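Local coordinates for protein ATP phosphoribosyltransferase regulatory subunit (Thermotoga maritima, PDB 1USY) that is probably required for the first step of histidine biosynthesis and may allow histidine to feed back on ATP phosphoribosyltransferase activity, at residues D105-L110 against L206-F211; E111-S116 against F239-T244; T57-R62 against G254-N259. All coordinates share one frame; numbering follows the deposited sequence.

Interaction 1 (D105-L110 against L206-F211); sequences DSLEVL and LSASSF
Leu107 on helix 103-120 packs against Ser207, Ala208 and Phe211 of helix 199-215, a helix-helix contact on one face of the large sheet of this class II aminoacyl-tRNA synthetase-like fold. The two short segments run broadly alongside each other, their axes crossing at -35° with a closest approach of 10.8 Å. Leu107 does most of the filling between them. CB of Leu107 stands over the centre of the Phe211 ring, 4.2 Å from the centroid and only 6° off the ring normal, a CH-pi contact. From there CG swings beside the backbone N and anti to the carbonyl carbon (chi1 -53°), and the branch spreads along the facing helix. CD1 of Leu107 goes to Ser207, 4.0 Å from its OG. CD2 of Leu107 settles on Ala208, 3.8 Å from its CA, and also meets CB of Phe211 at 4.1 Å. A small alanine suits this place because a leucine methyl comes right down to its backbone, while its own CB rests against Leu237 of the sheet below. Phe211, one helical turn further on, supplies the breadth the alanine lacks: its extended side chain slides past Leu107 in the opposing direction and also touches Glu111. Leu110 continues the apolar stripe toward Phe239. The flat ring reaches as far as the backbone of helix 103-120, where CE1 of Phe211 lies 3.7 Å from the carbonyl O of Leu107.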
loop_
_atom_site.group_PDB
_atom_site.type_symbol
_atom_site.label_atom_id
_atom_site.label_comp_id
_atom_site.label_asym_id
_atom_site.label_seq_id
_atom_site.Cartn_x
_atom_site.Cartn_y
_atom_site.Cartn_z
ATOM N N ASP B 105 12.601 -17.313 39.249
ATOM C CA ASP B 105 11.636 -17.032 38.180
ATOM C C ASP B 105 12.157 -17.415 36.807
ATOM O O ASP B 105 11.404 -17.967 36.002
ATOM C CB ASP B 105 11.221 -15.575 38.196
ATOM C CG ASP B 105 10.221 -15.295 39.268
ATOM O OD1 ASP B 105 9.238 -16.054 39.361
ATOM O OD2 ASP B 105 10.333 -14.365 40.080
ATOM N N SER B 106 13.445 -17.141 36.560
ATOM C CA SER B 106 14.090 -17.492 35.307
ATOM C C SER B 106 14.202 -18.987 35.226
ATOM O O SER B 106 13.961 -19.564 34.166
ATOM C CB SER B 106 15.487 -16.886 35.187
ATOM O OG SER B 106 15.473 -15.498 35.384
ATOM N N LEU B 107 14.580 -19.617 36.337
ATOM C CA LEU B 107 14.666 -21.087 36.374
ATOM C C LEU B 107 13.362 -21.833 36.045
ATOM O O LEU B 107 13.395 -22.823 35.330
ATOM C CB LEU B 107 15.260 -21.575 37.687
ATOM C CG LEU B 107 16.607 -20.918 38.043
ATOM C CD1 LEU B 107 16.915 -21.032 39.552
ATOM C CD2 LEU B 107 17.742 -21.481 37.190
ATOM N N GLU B 108 12.228 -21.327 36.533
ATOM C CA GLU B 108 10.908 -21.858 36.224
ATOM C C GLU B 108 10.623 -21.795 34.720
ATOM O O GLU B 108 10.143 -22.776 34.132
ATOM C CB GLU B 108 9.841 -21.116 37.033
ATOM C CG GLU B 108 8.412 -21.359 36.576
ATOM C CD GLU B 108 7.412 -21.269 37.708
ATOM O OE1 GLU B 108 7.374 -22.197 38.548
ATOM O OE2 GLU B 108 6.651 -20.283 37.754
ATOM N N VAL B 109 10.930 -20.662 34.092
ATOM C CA VAL B 109 10.832 -20.573 32.628
ATOM C C VAL B 109 11.706 -21.642 31.986
ATOM O O VAL B 109 11.214 -22.477 31.244
ATOM C CB VAL B 109 11.199 -19.181 32.082
ATOM C CG1 VAL B 109 11.220 -19.199 30.521
ATOM C CG2 VAL B 109 10.235 -18.114 32.641
ATOM N N LEU B 110 12.989 -21.650 32.324
ATOM C CA LEU B 110 13.918 -22.609 31.742
ATOM C C LEU B 110 13.375 -24.001 31.877
ATOM O O LEU B 110 13.484 -24.812 30.962
ATOM C CB LEU B 110 15.254 -22.573 32.472
ATOM C CG LEU B 110 16.413 -21.815 31.834
ATOM C CD1 LEU B 110 17.594 -22.167 32.636
ATOM C CD2 LEU B 110 16.600 -22.174 30.386
ATOM N N LEU B 206 26.208 -20.757 37.673
ATOM C CA LEU B 206 26.359 -21.935 38.510
ATOM C C LEU B 206 25.025 -22.494 38.964
ATOM O O LEU B 206 24.847 -23.702 39.080
ATOM C CB LEU B 206 27.186 -21.604 39.762
ATOM C CG LEU B 206 28.708 -21.788 39.879
ATOM C CD1 LEU B 206 29.169 -21.467 41.329
ATOM C CD2 LEU B 206 29.159 -23.189 39.505
ATOM N N SER B 207 24.085 -21.611 39.246
ATOM C CA SER B 207 22.802 -22.050 39.784
ATOM C C SER B 207 21.924 -22.574 38.638
ATOM O O SER B 207 21.165 -23.538 38.810
ATOM C CB SER B 207 22.134 -20.917 40.573
ATOM O OG SER B 207 20.724 -21.110 40.632
ATOM N N ALA B 208 22.048 -21.949 37.467
ATOM C CA ALA B 208 21.335 -22.410 36.272
ATOM C C ALA B 208 21.854 -23.796 35.851
ATOM O O ALA B 208 21.100 -24.767 35.841
ATOM C CB ALA B 208 21.444 -21.364 35.115
ATOM N N SER B 209 23.140 -23.884 35.521
ATOM C CA SER B 209 23.817 -25.162 35.231
ATOM C C SER B 209 23.389 -26.285 36.188
ATOM O O SER B 209 22.967 -27.354 35.734
ATOM C CB SER B 209 25.324 -24.987 35.372
ATOM O OG SER B 209 25.799 -24.094 34.392
ATOM N N SER B 210 23.496 -26.020 37.486
ATOM C CA SER B 210 23.120 -26.981 38.532
ATOM C C SER B 210 21.672 -27.391 38.396
ATOM O O SER B 210 21.341 -28.575 38.271
ATOM C CB SER B 210 23.285 -26.365 39.917
ATOM O OG SER B 210 24.563 -26.669 40.436
ATOM N N PHE B 211 20.828 -26.402 38.427
ATOM C CA PHE B 211 19.403 -26.630 38.337
ATOM C C PHE B 211 19.080 -27.543 37.142
ATOM O O PHE B 211 18.389 -28.555 37.280
ATOM C CB PHE B 211 18.655 -25.310 38.181
ATOM C CG PHE B 211 17.148 -25.517 38.072
ATOM C CD1 PHE B 211 16.549 -25.557 36.816
ATOM C CD2 PHE B 211 16.371 -25.668 39.229
ATOM C CE1 PHE B 211 15.173 -25.750 36.705
ATOM C CE2 PHE B 211 14.991 -25.861 39.120
ATOM C CZ PHE B 211 14.391 -25.903 37.857
#

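Interaction 2 (E111-S116 against F239-T244); sequences EIIVES and FTIYDT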
loop_
_atom_site.group_PDB
_atom_site.type_symbol
_atom_site.label_atom_id
_atom_site.label_comp_id
_atom_site.label_asym_id
_atom_site.label_seq_id
_atom_site.Cartn_x
_atom_site.Cartn_y
_atom_site.Cartn_z
ATOM N N GLU B 111 12.783 -24.285 33.021
ATOM C CA GLU B 111 12.469 -25.649 33.330
ATOM C C GLU B 111 11.380 -26.132 32.389
ATOM O O GLU B 111 11.499 -27.220 31.825
ATOM C CB GLU B 111 12.189 -25.827 34.827
ATOM C CG GLU B 111 10.789 -26.263 35.217
ATOM C CD GLU B 111 10.491 -27.682 34.794
ATOM O OE1 GLU B 111 11.339 -28.566 35.083
ATOM O OE2 GLU B 111 9.426 -27.904 34.157
ATOM N N ILE B 112 10.372 -25.293 32.149
ATOM C CA ILE B 112 9.322 -25.604 31.169
ATOM C C ILE B 112 9.833 -25.692 29.704
ATOM O O ILE B 112 9.515 -26.653 29.017
ATOM C CB ILE B 112 8.165 -24.594 31.292
ATOM C CG1 ILE B 112 7.579 -24.632 32.684
ATOM C CG2 ILE B 112 7.077 -24.848 30.269
ATOM C CD1 ILE B 112 6.702 -23.443 32.969
ATOM N N ILE B 113 10.614 -24.715 29.249
ATOM C CA ILE B 113 11.112 -24.717 27.875
ATOM C C ILE B 113 11.998 -25.953 27.657
ATOM O O ILE B 113 11.808 -26.690 26.697
ATOM C CB ILE B 113 11.891 -23.400 27.507
ATOM C CG1 ILE B 113 11.010 -22.145 27.412
ATOM C CG2 ILE B 113 12.594 -23.552 26.158
ATOM C CD1 ILE B 113 9.579 -22.356 27.317
ATOM N N VAL B 114 12.959 -26.182 28.551
ATOM C CA VAL B 114 13.856 -27.334 28.420
ATOM C C VAL B 114 13.053 -28.634 28.455
ATOM O O VAL B 114 13.221 -29.490 27.565
ATOM C CB VAL B 114 14.965 -27.369 29.531
ATOM C CG1 VAL B 114 15.676 -28.733 29.605
ATOM C CG2 VAL B 114 15.972 -26.240 29.347
ATOM N N GLU B 115 12.204 -28.804 29.476
ATOM C CA GLU B 115 11.412 -30.038 29.581
ATOM C C GLU B 115 10.577 -30.237 28.318
ATOM O O GLU B 115 10.482 -31.381 27.800
ATOM C CB GLU B 115 10.495 -30.044 30.789
ATOM C CG GLU B 115 9.621 -31.280 30.857
ATOM C CD GLU B 115 8.651 -31.247 32.006
ATOM O OE1 GLU B 115 8.849 -30.451 32.934
ATOM O OE2 GLU B 115 7.681 -32.031 31.997
ATOM N N SER B 116 10.002 -29.133 27.825
ATOM C CA SER B 116 9.244 -29.160 26.581
ATOM C C SER B 116 10.102 -29.567 25.399
ATOM O O SER B 116 9.657 -30.326 24.536
ATOM C CB SER B 116 8.591 -27.807 26.293
ATOM O OG SER B 116 7.634 -27.533 27.298
ATOM N N PHE B 239 19.802 -18.270 27.075
ATOM C CA PHE B 239 19.888 -19.679 26.747
ATOM C C PHE B 239 19.457 -19.942 25.285
ATOM O O PHE B 239 18.582 -19.262 24.756
ATOM C CB PHE B 239 19.068 -20.516 27.734
ATOM C CG PHE B 239 17.583 -20.453 27.475
ATOM C CD1 PHE B 239 16.971 -21.368 26.624
ATOM C CD2 PHE B 239 16.811 -19.480 28.052
ATOM C CE1 PHE B 239 15.631 -21.321 26.386
ATOM C CE2 PHE B 239 15.485 -19.437 27.812
ATOM C CZ PHE B 239 14.884 -20.363 26.987
ATOM N N THR B 240 20.123 -20.900 24.645
ATOM C CA THR B 240 19.697 -21.443 23.368
ATOM C C THR B 240 19.585 -22.968 23.475
ATOM O O THR B 240 20.243 -23.585 24.323
ATOM C CB THR B 240 20.695 -21.018 22.278
ATOM O OG1 THR B 240 22.033 -21.313 22.713
ATOM C CG2 THR B 240 20.702 -19.479 22.131
ATOM N N ILE B 241 18.721 -23.587 22.674
ATOM C CA ILE B 241 18.581 -25.065 22.727
ATOM C C ILE B 241 18.713 -25.656 21.336
ATOM O O ILE B 241 18.072 -25.154 20.378
ATOM C CB ILE B 241 17.252 -25.519 23.379
ATOM C CG1 ILE B 241 17.066 -24.923 24.756
ATOM C CG2 ILE B 241 17.239 -27.003 23.594
ATOM C CD1 ILE B 241 15.869 -25.532 25.492
ATOM N N TYR B 242 19.569 -26.676 21.218
ATOM C CA TYR B 242 19.794 -27.341 19.933
ATOM C C TYR B 242 19.360 -28.823 19.985
ATOM O O TYR B 242 19.533 -29.541 21.006
ATOM C CB TYR B 242 21.248 -27.214 19.454
ATOM C CG TYR B 242 21.833 -25.821 19.506
ATOM C CD1 TYR B 242 22.267 -25.272 20.719
ATOM C CD2 TYR B 242 21.957 -25.036 18.358
ATOM C CE1 TYR B 242 22.807 -24.027 20.785
ATOM C CE2 TYR B 242 22.506 -23.713 18.441
ATOM C CZ TYR B 242 22.914 -23.229 19.662
ATOM O OH TYR B 242 23.457 -21.944 19.823
ATOM N N ASP B 243 18.777 -29.278 18.889
ATOM C CA ASP B 243 18.497 -30.700 18.764
ATOM C C ASP B 243 19.586 -31.309 17.880
ATOM O O ASP B 243 19.733 -30.889 16.768
ATOM C CB ASP B 243 17.109 -30.934 18.183
ATOM C CG ASP B 243 16.843 -32.392 17.867
ATOM O OD1 ASP B 243 17.207 -33.274 18.697
ATOM O OD2 ASP B 243 16.264 -32.758 16.810
ATOM N N THR B 244 20.355 -32.273 18.398
ATOM C CA THR B 244 21.395 -32.899 17.614
ATOM C C THR B 244 20.763 -33.755 16.515
ATOM O O THR B 244 21.384 -33.992 15.500
ATOM C CB THR B 244 22.426 -33.724 18.486
ATOM O OG1 THR B 244 21.768 -34.750 19.251
ATOM C CG2 THR B 244 23.029 -32.870 19.540
#
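Ile113 and Val114 of helix 103-120 press onto Ile241 and Phe239 of strand 237-243, the helix axis running almost along the strand, at 8° and 10.2 Å from it. The main bump from the helix is the CG2 methyl of Ile113. CG2 of Ile113 drops into the hollow between two strand side chains, meeting CE1 of Phe239 at 3.8 Å and CD1 of Ile241 at 3.9 Å. The Phe239 side chain lies crosswise to Ile113, and the methyl approaches its ring obliquely. In return, the strand offers a bump of its own: CD1 of Ile241 pushes up between Ile113 and Val114, and lies 3.9 Å from CG2 of Val114. With CG2 of Ile113 anti to the backbone N, CG1 is carried off to a different side. Isoleucine suits the spot because one methyl makes the bump while the residue as a whole also packs on Phe12 of helix 6-16. Further along the helix, OG of Ser116 donates to O of Ile112 (2.7 Å), coming from above the carbonyl plane while the backbone N of Ser116 reaches the same oxygen from the opposite face; the buried hydroxyl is thus satisfied within the helix. Strand alternation turns Tyr242 to the other side of the sheet, where its OH hydrogen-bonds to Glu128 of strand 125-131. The whole is a helix laid along a strand of the large, mainly antiparallel sheet, as in the class II synthetase fold.

Interaction 3 (T57-R62 against G254-N259); sequences TVLNHR and GEYTVN
Leu59 of helix 54-63 faces Tyr256 and Val258 at the end of strand 248-257, with the CA atoms of Leu59 and Val258 separated by 8.9 Å, the nearest pair of the two segments. The 57-62 piece is helical throughout, whereas the other changes character along its length. Gly254 adopts a phi of 157°, a conformation within reach of glycine but hardly of other residues; Glu255 to Thr257 continue as strand, and beyond them Val258 and Asn259 belong to the loop or turn that leads on to strand 262-269. Since the backbones stay well apart, side chains bridge the gap. CD1 of Leu59 is the atom that does so on the helix side. CD1 of Leu59 meets CG2 of Val258 at 3.7 Å, the two side chains reaching toward each other tip to tip, and lies 4.0 Å from CE1 of the Tyr256 ring, past which Leu59 slides in the opposing direction. A long leucine suits the helix position because it can span the distance, and a short, branched valine completes the apolar patch beside the broad ring. Tyrosine serves two ends here: CE1 of its ring touches the leucine methyl, which approaches obliquely, while its OH hydrogen-bonds to Glu96 of strand 86-98. Val58 and His61 also pack on Met1 of the second subunit. Arg62 forms salt bridges to Asp68 and Glu261, and helix 54-63 rests on another part of the same sheet through Val58, which packs on Ile71 and Val73 of strand 71-83.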
loop_
_atom_site.group_PDB
_atom_site.type_symbol
_atom_site.label_atom_id
_atom_site.label_comp_id
_atom_site.label_asym_id
_atom_site.label_seq_id
_atom_site.Cartn_x
_atom_site.Cartn_y
_atom_site.Cartn_z
ATOM N N THR B 57 5.516 -7.858 21.854
ATOM C CA THR B 57 4.056 -7.876 21.865
ATOM C C THR B 57 3.438 -7.973 23.258
ATOM O O THR B 57 2.523 -7.247 23.574
ATOM C CB THR B 57 3.557 -9.041 21.002
ATOM O OG1 THR B 57 3.702 -8.687 19.624
ATOM C CG2 THR B 57 2.058 -9.246 21.193
ATOM N N VAL B 58 3.905 -8.897 24.076
ATOM C CA VAL B 58 3.300 -9.078 25.376
ATOM C C VAL B 58 3.542 -7.791 26.144
ATOM O O VAL B 58 2.688 -7.332 26.893
ATOM C CB VAL B 58 3.870 -10.324 26.079
ATOM C CG1 VAL B 58 3.508 -10.359 27.552
ATOM C CG2 VAL B 58 3.391 -11.615 25.364
ATOM N N LEU B 59 4.683 -7.161 25.882
ATOM C CA LEU B 59 5.068 -5.944 26.591
ATOM C C LEU B 59 4.274 -4.694 26.261
ATOM O O LEU B 59 4.065 -3.880 27.152
ATOM C CB LEU B 59 6.556 -5.663 26.443
ATOM C CG LEU B 59 7.310 -6.062 27.710
ATOM C CD1 LEU B 59 8.691 -6.510 27.352
ATOM C CD2 LEU B 59 7.356 -4.872 28.648
ATOM N N ASN B 60 3.853 -4.531 25.004
ATOM C CA ASN B 60 2.931 -3.458 24.653
ATOM C C ASN B 60 1.585 -3.624 25.340
ATOM O O ASN B 60 1.068 -2.678 25.908
ATOM C CB ASN B 60 2.721 -3.352 23.137
ATOM C CG ASN B 60 3.838 -2.596 22.436
ATOM O OD1 ASN B 60 4.390 -1.610 22.963
ATOM N ND2 ASN B 60 4.186 -3.057 21.235
ATOM N N HIS B 61 1.038 -4.838 25.303
ATOM C CA HIS B 61 -0.271 -5.132 25.893
ATOM C C HIS B 61 -0.367 -5.003 27.407
ATOM O O HIS B 61 -1.448 -4.846 27.946
ATOM C CB HIS B 61 -0.723 -6.515 25.470
ATOM C CG HIS B 61 -1.100 -6.587 24.027
ATOM N ND1 HIS B 61 -2.256 -7.192 23.589
ATOM C CD2 HIS B 61 -0.481 -6.112 22.919
ATOM C CE1 HIS B 61 -2.326 -7.098 22.272
ATOM N NE2 HIS B 61 -1.259 -6.454 21.843
ATOM N N ARG B 62 0.774 -5.111 28.079
ATOM C CA ARG B 62 0.919 -4.795 29.491
ATOM C C ARG B 62 0.720 -3.286 29.724
ATOM O O ARG B 62 0.033 -2.886 30.670
ATOM C CB ARG B 62 2.313 -5.242 29.954
ATOM C CG ARG B 62 2.541 -5.221 31.458
ATOM C CD ARG B 62 3.956 -5.623 31.902
ATOM N NE ARG B 62 4.509 -4.560 32.734
ATOM C CZ ARG B 62 4.748 -4.647 34.041
ATOM N NH1 ARG B 62 4.528 -5.767 34.717
ATOM N NH2 ARG B 62 5.233 -3.594 34.684
ATOM N N GLY B 254 15.713 -15.815 27.656
ATOM C CA GLY B 254 16.639 -15.087 28.504
ATOM C C GLY B 254 16.077 -13.997 29.373
ATOM O O GLY B 254 14.927 -13.628 29.269
ATOM N N GLU B 255 16.917 -13.485 30.261
ATOM C CA GLU B 255 16.588 -12.328 31.077
ATOM C C GLU B 255 16.789 -11.028 30.286
ATOM O O GLU B 255 17.705 -10.918 29.459
ATOM C CB GLU B 255 17.449 -12.331 32.326
ATOM C CG GLU B 255 17.117 -13.479 33.270
ATOM C CD GLU B 255 18.056 -13.589 34.480
ATOM O OE1 GLU B 255 17.651 -14.202 35.485
ATOM O OE2 GLU B 255 19.203 -13.099 34.430
ATOM N N TYR B 256 15.927 -10.045 30.557
ATOM C CA TYR B 256 15.953 -8.753 29.874
ATOM C C TYR B 256 15.448 -7.659 30.782
ATOM O O TYR B 256 14.736 -7.917 31.757
ATOM C CB TYR B 256 15.098 -8.779 28.607
ATOM C CG TYR B 256 13.680 -9.270 28.835
ATOM C CD1 TYR B 256 12.650 -8.369 29.114
ATOM C CD2 TYR B 256 13.368 -10.641 28.777
ATOM C CE1 TYR B 256 11.341 -8.812 29.328
ATOM C CE2 TYR B 256 12.060 -11.092 29.002
ATOM C CZ TYR B 256 11.052 -10.158 29.274
ATOM O OH TYR B 256 9.758 -10.549 29.474
ATOM N N THR B 257 15.813 -6.431 30.429
ATOM C CA THR B 257 15.345 -5.223 31.104
ATOM C C THR B 257 14.634 -4.281 30.126
ATOM O O THR B 257 15.177 -3.960 29.060
ATOM C CB THR B 257 16.544 -4.514 31.746
ATOM O OG1 THR B 257 17.084 -5.363 32.756
ATOM C CG2 THR B 257 16.107 -3.304 32.533
ATOM N N VAL B 258 13.425 -3.836 30.475
ATOM C CA VAL B 258 12.766 -2.754 29.711
ATOM C C VAL B 258 12.389 -1.625 30.646
ATOM O O VAL B 258 11.343 -1.661 31.291
ATOM C CB VAL B 258 11.506 -3.206 28.879
ATOM C CG1 VAL B 258 11.102 -2.117 27.867
ATOM C CG2 VAL B 258 11.736 -4.540 28.162
ATOM N N ASN B 259 13.255 -0.616 30.700
ATOM C CA ASN B 259 13.084 0.540 31.590
ATOM C C ASN B 259 12.889 0.188 33.077
ATOM O O ASN B 259 11.762 0.241 33.593
ATOM C CB ASN B 259 11.934 1.428 31.084
ATOM C CG ASN B 259 12.148 1.893 29.656
ATOM O OD1 ASN B 259 12.851 2.882 29.404
ATOM N ND2 ASN B 259 11.559 1.172 28.713
#

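In the fold
Interactions 1 and 2 are consecutive on helix 103-120, their centres 12 Å apart: the helix meets helix 199-215 first and strand 237-243 next, and the two contacts abut, Phe211 of one lying against Glu111 of the other. Interaction 3 sits at the end of strand 248-257, the neighbour of strand 237-243 in the same sheet; its centre is about 20 Å from that of interaction 1 and 21 Å from that of interaction 2. It is linked to interaction 1 by a probable hydrogen bond between Ser106 and Glu255. Its two segments come first and last in the chain and so enclose the others, while interactions 1 and 2 alternate. Together the contacts tie distant parts of the sequence onto one synthetase-like sheet.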